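Local atomic coordinates of Nsp15 (Middle East respiratory syndrome-related coronavirus, PDB entry 5YVD), a protein that cleaves RNA as an endoribonuclease of the coronavirus EndoU family, probably at uridylates, and assembles as a hexamer. Residues 28-33 / 39-44; 77-82 / 105-110; 232-237 / 251-256. All blocks are in the same frame, centred on the assembly; numbering follows the deposited sequence.

Contact 1 (28-33 / 39-44)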
loop_
_atom_site.group_PDB
_atom_site.type_symbol
_atom_site.label_atom_id
_atom_site.label_comp_id
_atom_site.label_asym_id
_atom_site.label_seq_id
_atom_site.Cartn_x
_atom_site.Cartn_y
_atom_site.Cartn_z
ATOM N N ASN A 28 4.783 4.996 0.887
ATOM C CA ASN A 28 3.898 4.162 1.687
ATOM C C ASN A 28 4.101 4.539 3.155
ATOM O O ASN A 28 3.845 5.666 3.549
ATOM C CB ASN A 28 4.151 2.662 1.414
ATOM C CG ASN A 28 3.898 2.271 -0.037
ATOM O OD1 ASN A 28 4.713 1.580 -0.631
ATOM N ND2 ASN A 28 2.767 2.711 -0.614
ATOM N N ASP A 29 4.586 3.589 3.944
ATOM C CA ASP A 29 4.823 3.798 5.357
ATOM C C ASP A 29 6.189 4.436 5.682
ATOM O O ASP A 29 6.494 4.657 6.857
ATOM C CB ASP A 29 4.701 2.444 6.053
ATOM C CG ASP A 29 5.782 1.467 5.608
ATOM O OD1 ASP A 29 6.333 0.741 6.456
ATOM O OD2 ASP A 29 6.107 1.449 4.399
ATOM N N LYS A 30 6.999 4.759 4.668
ATOM C CA LYS A 30 8.378 5.212 4.923
ATOM C C LYS A 30 8.726 6.628 4.450
ATOM O O LYS A 30 8.078 7.198 3.576
ATOM C CB LYS A 30 9.369 4.219 4.323
ATOM C CG LYS A 30 9.248 2.830 4.927
ATOM C CD LYS A 30 10.211 1.826 4.299
ATOM C CE LYS A 30 9.579 0.446 4.178
ATOM N NZ LYS A 30 9.229 -0.107 5.512
ATOM N N ILE A 31 9.766 7.182 5.064
ATOM C CA ILE A 31 10.346 8.453 4.648
ATOM C C ILE A 31 11.822 8.256 4.230
ATOM O O ILE A 31 12.620 7.677 4.971
ATOM C CB ILE A 31 10.265 9.483 5.773
ATOM C CG1 ILE A 31 8.811 9.743 6.162
ATOM C CG2 ILE A 31 10.949 10.779 5.370
ATOM C CD1 ILE A 31 8.071 10.716 5.279
ATOM N N PHE A 32 12.165 8.721 3.023
ATOM C CA PHE A 32 13.545 8.672 2.546
ATOM C C PHE A 32 14.074 10.046 2.249
ATOM O O PHE A 32 13.306 10.922 1.918
ATOM C CB PHE A 32 13.623 7.875 1.268
ATOM C CG PHE A 32 13.279 6.436 1.428
ATOM C CD1 PHE A 32 14.268 5.483 1.505
ATOM C CD2 PHE A 32 11.963 6.032 1.451
ATOM C CE1 PHE A 32 13.942 4.146 1.638
ATOM C CE2 PHE A 32 11.633 4.697 1.547
ATOM C CZ PHE A 32 12.618 3.758 1.645
ATOM N N THR A 33 15.385 10.221 2.323
ATOM C CA THR A 33 16.007 11.492 1.921
ATOM C C THR A 33 17.212 11.227 1.034
ATOM O O THR A 33 17.943 10.271 1.246
ATOM C CB THR A 33 16.420 12.331 3.167
ATOM O OG1 THR A 33 16.697 13.694 2.815
ATOM C CG2 THR A 33 17.635 11.730 3.868
ATOM N N ASP A 39 19.433 6.985 -1.391
ATOM C CA ASP A 39 18.205 7.248 -0.691
ATOM C C ASP A 39 18.204 6.504 0.621
ATOM O O ASP A 39 18.135 5.266 0.626
ATOM C CB ASP A 39 17.035 6.752 -1.501
ATOM C CG ASP A 39 16.852 7.519 -2.775
ATOM O OD1 ASP A 39 16.977 8.773 -2.765
ATOM O OD2 ASP A 39 16.567 6.852 -3.787
ATOM N N ILE A 40 18.268 7.260 1.721
ATOM C CA ILE A 40 18.277 6.728 3.079
ATOM C C ILE A 40 16.927 6.858 3.780
ATOM O O ILE A 40 16.351 7.947 3.864
ATOM C CB ILE A 40 19.259 7.495 3.986
ATOM C CG1 ILE A 40 20.635 7.618 3.329
ATOM C CG2 ILE A 40 19.319 6.852 5.378
ATOM C CD1 ILE A 40 21.229 6.293 2.943
ATOM N N CYS A 41 16.477 5.747 4.343
ATOM C CA CYS A 41 15.281 5.701 5.166
ATOM C C CYS A 41 15.465 6.408 6.493
ATOM O O CYS A 41 16.350 6.040 7.249
ATOM C CB CYS A 41 14.923 4.245 5.450
ATOM S SG CYS A 41 13.269 4.071 6.106
ATOM N N MET A 42 14.617 7.400 6.771
ATOM C CA MET A 42 14.641 8.160 8.021
ATOM C C MET A 42 13.476 7.850 8.963
ATOM O O MET A 42 13.437 8.372 10.078
ATOM C CB MET A 42 14.499 9.633 7.742
ATOM C CG MET A 42 15.700 10.362 7.192
ATOM S SD MET A 42 15.296 12.115 7.336
ATOM C CE MET A 42 14.006 12.293 6.127
ATOM N N PHE A 43 12.493 7.062 8.541
ATOM C CA PHE A 43 11.341 6.850 9.412
ATOM C C PHE A 43 10.459 5.703 8.927
ATOM O O PHE A 43 10.321 5.473 7.717
ATOM C CB PHE A 43 10.539 8.149 9.509
ATOM C CG PHE A 43 9.388 8.086 10.458
ATOM C CD1 PHE A 43 9.606 8.149 11.819
ATOM C CD2 PHE A 43 8.078 7.994 9.984
ATOM C CE1 PHE A 43 8.538 8.109 12.709
ATOM C CE2 PHE A 43 7.009 7.939 10.858
ATOM C CZ PHE A 43 7.240 8.002 12.228
ATOM N N GLU A 44 9.867 4.999 9.893
ATOM C CA GLU A 44 9.011 3.834 9.636
ATOM C C GLU A 44 7.697 4.038 10.421
ATOM O O GLU A 44 7.631 3.904 11.660
ATOM C CB GLU A 44 9.741 2.540 10.028
ATOM C CG GLU A 44 9.271 1.261 9.329
ATOM C CD GLU A 44 10.401 0.248 9.104
ATOM O OE1 GLU A 44 11.369 0.613 8.402
ATOM O OE2 GLU A 44 10.320 -0.904 9.609
#

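Contact 2 (77-82 / 105-110)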
loop_
_atom_site.group_PDB
_atom_site.type_symbol
_atom_site.label_atom_id
_atom_site.label_comp_id
_atom_site.label_asym_id
_atom_site.label_seq_id
_atom_site.Cartn_x
_atom_site.Cartn_y
_atom_site.Cartn_z
ATOM N N ALA A 77 -5.903 11.579 30.970
ATOM C CA ALA A 77 -5.392 12.647 30.116
ATOM C C ALA A 77 -5.680 12.308 28.657
ATOM O O ALA A 77 -5.173 11.323 28.143
ATOM C CB ALA A 77 -3.907 12.830 30.331
ATOM N N ASP A 78 -6.495 13.134 28.008
ATOM C CA ASP A 78 -6.904 12.911 26.622
ATOM C C ASP A 78 -5.899 13.487 25.600
ATOM O O ASP A 78 -5.692 12.905 24.549
ATOM C CB ASP A 78 -8.324 13.484 26.383
ATOM C CG ASP A 78 -9.383 12.897 27.359
ATOM O OD1 ASP A 78 -9.971 11.819 27.102
ATOM O OD2 ASP A 78 -9.638 13.538 28.394
ATOM N N ILE A 79 -5.252 14.602 25.918
ATOM C CA ILE A 79 -4.401 15.318 24.940
ATOM C C ILE A 79 -3.395 16.236 25.662
ATOM O O ILE A 79 -3.580 16.554 26.851
ATOM C CB ILE A 79 -5.314 16.107 23.990
ATOM C CG1 ILE A 79 -4.535 16.842 22.909
ATOM C CG2 ILE A 79 -6.172 17.094 24.761
ATOM C CD1 ILE A 79 -5.434 17.278 21.763
ATOM N N CYS A 80 -2.315 16.633 24.991
ATOM C CA CYS A 80 -1.331 17.494 25.644
ATOM C C CYS A 80 -1.386 18.926 25.066
ATOM O O CYS A 80 -1.767 19.131 23.914
ATOM C CB CYS A 80 0.080 16.901 25.513
ATOM S SG CYS A 80 0.447 15.418 26.505
ATOM N N TYR A 81 -0.994 19.912 25.877
ATOM C CA TYR A 81 -1.052 21.319 25.493
ATOM C C TYR A 81 0.281 21.844 25.035
ATOM O O TYR A 81 1.163 22.105 25.838
ATOM C CB TYR A 81 -1.521 22.178 26.661
ATOM C CG TYR A 81 -1.733 23.650 26.318
ATOM C CD1 TYR A 81 -0.827 24.624 26.741
ATOM C CD2 TYR A 81 -2.854 24.069 25.583
ATOM C CE1 TYR A 81 -1.021 25.962 26.452
ATOM C CE2 TYR A 81 -3.053 25.414 25.287
ATOM C CZ TYR A 81 -2.131 26.363 25.720
ATOM O OH TYR A 81 -2.331 27.712 25.450
ATOM N N LYS A 82 0.402 22.007 23.728
ATOM C CA LYS A 82 1.551 22.646 23.102
ATOM C C LYS A 82 2.786 21.777 23.160
ATOM O O LYS A 82 3.888 22.247 22.919
ATOM C CB LYS A 82 1.801 24.047 23.668
ATOM C CG LYS A 82 0.914 25.112 23.040
ATOM C CD LYS A 82 1.179 26.474 23.676
ATOM C CE LYS A 82 1.095 27.605 22.662
ATOM N NZ LYS A 82 -0.242 27.657 22.008
ATOM N N THR A 105 -3.097 17.999 12.695
ATOM C CA THR A 105 -3.708 17.262 13.805
ATOM C C THR A 105 -4.183 18.106 15.003
ATOM O O THR A 105 -4.817 17.551 15.931
ATOM C CB THR A 105 -2.733 16.234 14.352
ATOM O OG1 THR A 105 -1.487 16.882 14.662
ATOM C CG2 THR A 105 -2.532 15.121 13.347
ATOM N N ASP A 106 -3.854 19.413 14.985
ATOM C CA ASP A 106 -4.303 20.389 16.003
ATOM C C ASP A 106 -5.803 20.516 16.022
ATOM O O ASP A 106 -6.434 20.802 15.005
ATOM C CB ASP A 106 -3.749 21.788 15.739
ATOM C CG ASP A 106 -2.267 21.917 16.053
ATOM O OD1 ASP A 106 -1.685 21.001 16.691
ATOM O OD2 ASP A 106 -1.679 22.958 15.653
ATOM N N ILE A 107 -6.384 20.306 17.187
ATOM C CA ILE A 107 -7.773 20.666 17.417
ATOM C C ILE A 107 -7.799 21.939 18.244
ATOM O O ILE A 107 -6.817 22.287 18.883
ATOM C CB ILE A 107 -8.513 19.556 18.150
ATOM C CG1 ILE A 107 -7.961 19.374 19.572
ATOM C CG2 ILE A 107 -8.429 18.279 17.336
ATOM C CD1 ILE A 107 -8.556 18.187 20.295
ATOM N N ASP A 108 -8.920 22.638 18.233
ATOM C CA ASP A 108 -9.038 23.852 19.025
ATOM C C ASP A 108 -8.955 23.495 20.507
ATOM O O ASP A 108 -9.553 22.517 20.956
ATOM C CB ASP A 108 -10.353 24.588 18.723
ATOM C CG ASP A 108 -10.339 26.043 19.192
ATOM O OD1 ASP A 108 -9.380 26.769 18.847
ATOM O OD2 ASP A 108 -11.289 26.463 19.897
ATOM N N VAL A 109 -8.195 24.291 21.254
ATOM C CA VAL A 109 -8.057 24.114 22.700
ATOM C C VAL A 109 -9.419 23.937 23.392
ATOM O O VAL A 109 -9.610 23.019 24.198
ATOM C CB VAL A 109 -7.269 25.285 23.344
ATOM C CG1 VAL A 109 -7.954 26.630 23.091
ATOM C CG2 VAL A 109 -7.075 25.039 24.840
ATOM N N ASN A 110 -10.366 24.802 23.045
ATOM C CA ASN A 110 -11.686 24.749 23.639
ATOM C C ASN A 110 -12.346 23.399 23.327
ATOM O O ASN A 110 -12.469 22.988 22.170
ATOM C CB ASN A 110 -12.571 25.924 23.168
ATOM C CG ASN A 110 -12.121 27.295 23.706
ATOM O OD1 ASN A 110 -12.809 28.283 23.492
ATOM N ND2 ASN A 110 -10.988 27.359 24.395
#

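Contact 3 (232-237 / 251-256). Unlike the reference sequence in segment 251-256: Arg254 (reference Lys).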
loop_
_atom_site.group_PDB
_atom_site.type_symbol
_atom_site.label_atom_id
_atom_site.label_comp_id
_atom_site.label_asym_id
_atom_site.label_seq_id
_atom_site.Cartn_x
_atom_site.Cartn_y
_atom_site.Cartn_z
ATOM N N VAL A 232 1.226 -18.239 43.616
ATOM C CA VAL A 232 0.948 -16.877 43.204
ATOM C C VAL A 232 2.181 -16.207 42.587
ATOM O O VAL A 232 2.121 -15.639 41.499
ATOM C CB VAL A 232 0.392 -16.044 44.391
ATOM C CG1 VAL A 232 0.177 -14.608 43.975
ATOM C CG2 VAL A 232 -0.923 -16.611 44.895
ATOM N N VAL A 233 3.305 -16.275 43.276
ATOM C CA VAL A 233 4.486 -15.532 42.851
ATOM C C VAL A 233 5.468 -16.392 42.043
ATOM O O VAL A 233 5.802 -16.066 40.899
ATOM C CB VAL A 233 5.190 -14.918 44.057
ATOM C CG1 VAL A 233 6.230 -13.907 43.602
ATOM C CG2 VAL A 233 4.155 -14.241 44.958
ATOM N N TYR A 234 5.911 -17.501 42.614
ATOM C CA TYR A 234 6.867 -18.368 41.919
ATOM C C TYR A 234 6.293 -18.934 40.652
ATOM O O TYR A 234 7.004 -19.069 39.658
ATOM C CB TYR A 234 7.316 -19.481 42.817
ATOM C CG TYR A 234 8.222 -18.980 43.883
ATOM C CD1 TYR A 234 9.570 -18.753 43.608
ATOM C CD2 TYR A 234 7.748 -18.704 45.159
ATOM C CE1 TYR A 234 10.434 -18.286 44.578
ATOM C CE2 TYR A 234 8.599 -18.240 46.132
ATOM C CZ TYR A 234 9.941 -18.032 45.833
ATOM O OH TYR A 234 10.800 -17.564 46.792
ATOM N N GLY A 235 4.996 -19.242 40.696
ATOM C CA GLY A 235 4.288 -19.849 39.570
ATOM C C GLY A 235 4.347 -21.352 39.689
ATOM O O GLY A 235 5.319 -21.895 40.179
ATOM N N ASP A 236 3.278 -22.010 39.251
ATOM C CA ASP A 236 3.181 -23.464 39.161
ATOM C C ASP A 236 3.108 -23.875 37.676
ATOM O O ASP A 236 2.174 -23.485 36.949
ATOM C CB ASP A 236 1.935 -23.899 39.898
ATOM C CG ASP A 236 1.728 -25.372 39.884
ATOM O OD1 ASP A 236 2.514 -26.135 39.275
ATOM O OD2 ASP A 236 0.727 -25.759 40.507
ATOM N N PHE A 237 4.109 -24.650 37.251
ATOM C CA PHE A 237 4.269 -25.116 35.876
ATOM C C PHE A 237 4.130 -26.637 35.782
ATOM O O PHE A 237 4.546 -27.230 34.782
ATOM C CB PHE A 237 5.640 -24.665 35.354
ATOM C CG PHE A 237 5.939 -23.230 35.673
ATOM C CD1 PHE A 237 5.549 -22.216 34.796
ATOM C CD2 PHE A 237 6.538 -22.882 36.875
ATOM C CE1 PHE A 237 5.770 -20.884 35.105
ATOM C CE2 PHE A 237 6.766 -21.558 37.188
ATOM C CZ PHE A 237 6.382 -20.554 36.306
ATOM N N LEU A 251 7.730 -13.563 37.453
ATOM C CA LEU A 251 7.829 -13.833 36.026
ATOM C C LEU A 251 9.241 -13.606 35.512
ATOM O O LEU A 251 9.751 -14.414 34.730
ATOM C CB LEU A 251 6.829 -12.971 35.223
ATOM C CG LEU A 251 6.971 -12.971 33.701
ATOM C CD1 LEU A 251 6.850 -14.377 33.179
ATOM C CD2 LEU A 251 5.942 -12.101 33.018
ATOM N N TYR A 252 9.857 -12.499 35.903
ATOM C CA TYR A 252 11.244 -12.234 35.512
ATOM C C TYR A 252 12.163 -13.356 35.992
ATOM O O TYR A 252 12.942 -13.930 35.198
ATOM C CB TYR A 252 11.717 -10.914 36.100
ATOM C CG TYR A 252 13.196 -10.671 36.016
ATOM C CD1 TYR A 252 13.985 -10.728 37.144
ATOM C CD2 TYR A 252 13.802 -10.355 34.813
ATOM C CE1 TYR A 252 15.340 -10.494 37.073
ATOM C CE2 TYR A 252 15.157 -10.108 34.732
ATOM C CZ TYR A 252 15.917 -10.186 35.866
ATOM O OH TYR A 252 17.267 -9.952 35.814
ATOM N N LYS A 253 12.069 -13.675 37.281
ATOM C CA LYS A 253 12.970 -14.660 37.866
ATOM C C LYS A 253 12.861 -15.923 37.073
ATOM O O LYS A 253 13.849 -16.578 36.755
ATOM C CB LYS A 253 12.601 -14.953 39.319
ATOM C CG LYS A 253 13.421 -16.060 39.928
ATOM C CD LYS A 253 13.185 -16.170 41.415
ATOM C CE LYS A 253 13.928 -17.367 41.996
ATOM N NZ LYS A 253 13.389 -18.643 41.464
ATOM N N ARG A 254 11.626 -16.243 36.746
ATOM C CA ARG A 254 11.327 -17.466 36.077
ATOM C C ARG A 254 11.935 -17.509 34.694
ATOM O O ARG A 254 12.650 -18.440 34.365
ATOM C CB ARG A 254 9.823 -17.628 35.975
ATOM C CG ARG A 254 9.402 -18.798 35.113
ATOM C CD ARG A 254 9.805 -20.098 35.769
ATOM N NE ARG A 254 9.851 -21.187 34.816
ATOM C CZ ARG A 254 10.202 -22.431 35.117
ATOM N NH1 ARG A 254 10.523 -22.775 36.365
ATOM N NH2 ARG A 254 10.226 -23.337 34.155
ATOM N N GLN A 255 11.645 -16.494 33.891
ATOM C CA GLN A 255 11.959 -16.550 32.465
ATOM C C GLN A 255 13.460 -16.422 32.169
ATOM O O GLN A 255 13.934 -16.896 31.132
ATOM C CB GLN A 255 11.159 -15.503 31.702
ATOM C CG GLN A 255 11.729 -14.119 31.763
ATOM C CD GLN A 255 12.782 -13.897 30.723
ATOM O OE1 GLN A 255 12.713 -14.471 29.658
ATOM N NE2 GLN A 255 13.762 -13.053 31.023
ATOM N N GLN A 256 14.180 -15.778 33.087
ATOM C CA GLN A 256 15.631 -15.712 33.052
ATOM C C GLN A 256 16.292 -17.079 33.201
ATOM O O GLN A 256 17.499 -17.197 32.978
ATOM C CB GLN A 256 16.137 -14.817 34.174
ATOM C CG GLN A 256 16.043 -13.342 33.877
ATOM C CD GLN A 256 17.367 -12.751 33.452
ATOM O OE1 GLN A 256 18.366 -12.821 34.185
ATOM N NE2 GLN A 256 17.382 -12.137 32.284
#

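Contact 1 (28-33 / 39-44)
Cys41 carries SG anti to its backbone N (chi1 -166°), and this sets the sulfur over the face of the Phe32 ring, 4.7 Å from the ring centroid. Phe32 turns its ring back beside its own N (chi1 -65°), where CE1 also meets Cys41 CB. Lys30 and Glu44 lie on the same face of the sheet, side by side and pointing the same way. Lys30 bends at its last two torsions, which brings NZ to Asp29 OD1 at 3.2 Å, on the syn side of the carboxylate. The salt bridge to Glu44 is long, with Lys30 NZ 3.7 Å from Glu44 OE1. One ammonium thus links two acids, and its charge probably eases their mutual repulsion.

Met42 curls its CE onto Ile31 CG2, at 3.5 Å, and onto Thr33 CB, two residues that share the other face. Met42 also packs on Ala6 and Val10 of helix 2-12. The backbones are joined by Met42 N to Ile31 O at 2.7 Å and by a reciprocal pair between Thr33 and Ile40. Asp39 bonds through OD2 to Thr48 OG1 of a second subunit, and Met42 packs on Leu266 of that subunit. These are the paired antiparallel strands of a beta hairpin, within the N-terminal oligomerisation domain of Nsp15.

Contact 2 (77-82 / 105-110)
Ile79 and Ile107 reach toward each other tip to tip. Their CD1 methyls meet at 3.6 Å, and Ile79 CD1 also lies 3.9 Å from Ile107 CG1. Both chains are extended at chi2, but they start differently. Ile79 sends CG1 away from its backbone N (chi1 -178°), toward Ile107. Ile107 holds CG1 between its N and its carbonyl carbon (chi1 66°), and this turn carries its terminal methyl over to Ile79.

Tyr81 and Val109 make the second touch, and here the side chains are skewed rather than end-on. Val109 CG2 stands 4.1 Å from Tyr81 CE2. Lys82 CG lies over one face of the same ring, offset toward its rim.

The contact lies at the edge of a mixed sheet of the middle domain. Strand 79-80 is an outermost strand of that sheet within this chain, and it runs parallel to strand 115-118. Residues 105-110 belong to the long loop that leads into strand 115-118, and this loop packs beside the edge strand without joining the sheet. No hydrogen bond crosses between the two segments.

Neighbouring residues extend the apolar patch. Ile79 also packs on Ile99, while Val109 and Tyr81 share Ile115 of the adjoining strand. The Tyr81 ring meets that of Phe117, with planes at about 40°. On the loop side, Asp106 OD1 accepts bonds from the backbone N atoms of Val101 and Cys102, which tie the loop to the chain just before it.

Contact 3 (232-237 / 251-256)
Arg254 lays its guanidinium over one face of the Phe237 ring. Arg254 CZ is 4.2 Å from the centroid of the Phe237 ring and only 15° off the ring normal. The two planes are 22° apart, so this is a stacked cation-pi pair. The two side chains run past each other in opposite directions. The aliphatic part of the arginine shares the overlap: Arg254 CD lies 3.5 Å from Phe237 CZ, and Arg254 CG is 3.7 Å from the same atom. Arg254 holds CG opposite its backbone N and then bends at chi2 (67°), which folds the chain across the ring. The residue at 254 differs from the reference sequence, where it is a lysine.

Lys253 and Tyr234 form a lighter touch. Lys253 NZ comes to the edge of the Tyr234 ring, near its plane, 4.3 Å from Tyr234 CE1. This places the ammonium beside the ring rather than over its face.

The contact joins the turn after helix 229-234 to helix 248-255 in the endoribonuclease domain. Gly235 leaves the first helix with positive phi. Arg254 NH2 also forms a salt bridge with Glu279 OE2 on strand 273-279, and Phe237 packs on that same glutamate. No hydrogen bond crosses between the segments. The pair is consistent with dispersion and cation-pi attraction, while the salt bridge to Glu279 probably fixes how the guanidinium is turned.

In the fold
The three contacts follow one another along the chain, one each in the N-terminal, middle and endoribonuclease parts of the protein. None touches another, and no helix or strand is common to two of them. Contact 1 is largely buried and joins neighbouring strands of one hairpin through backbone bonds; a second subunit packs against it. Contacts 2 and 3 are partly buried and rely on side chains alone. Contact 2 is purely apolar and sets a loop beside an edge strand. Contact 3 joins a helix to the turn after another helix, and it is charged and aromatic. Contacts 2 and 3 lie on opposite sides of the chain's centre, about 42 Å apart between centres.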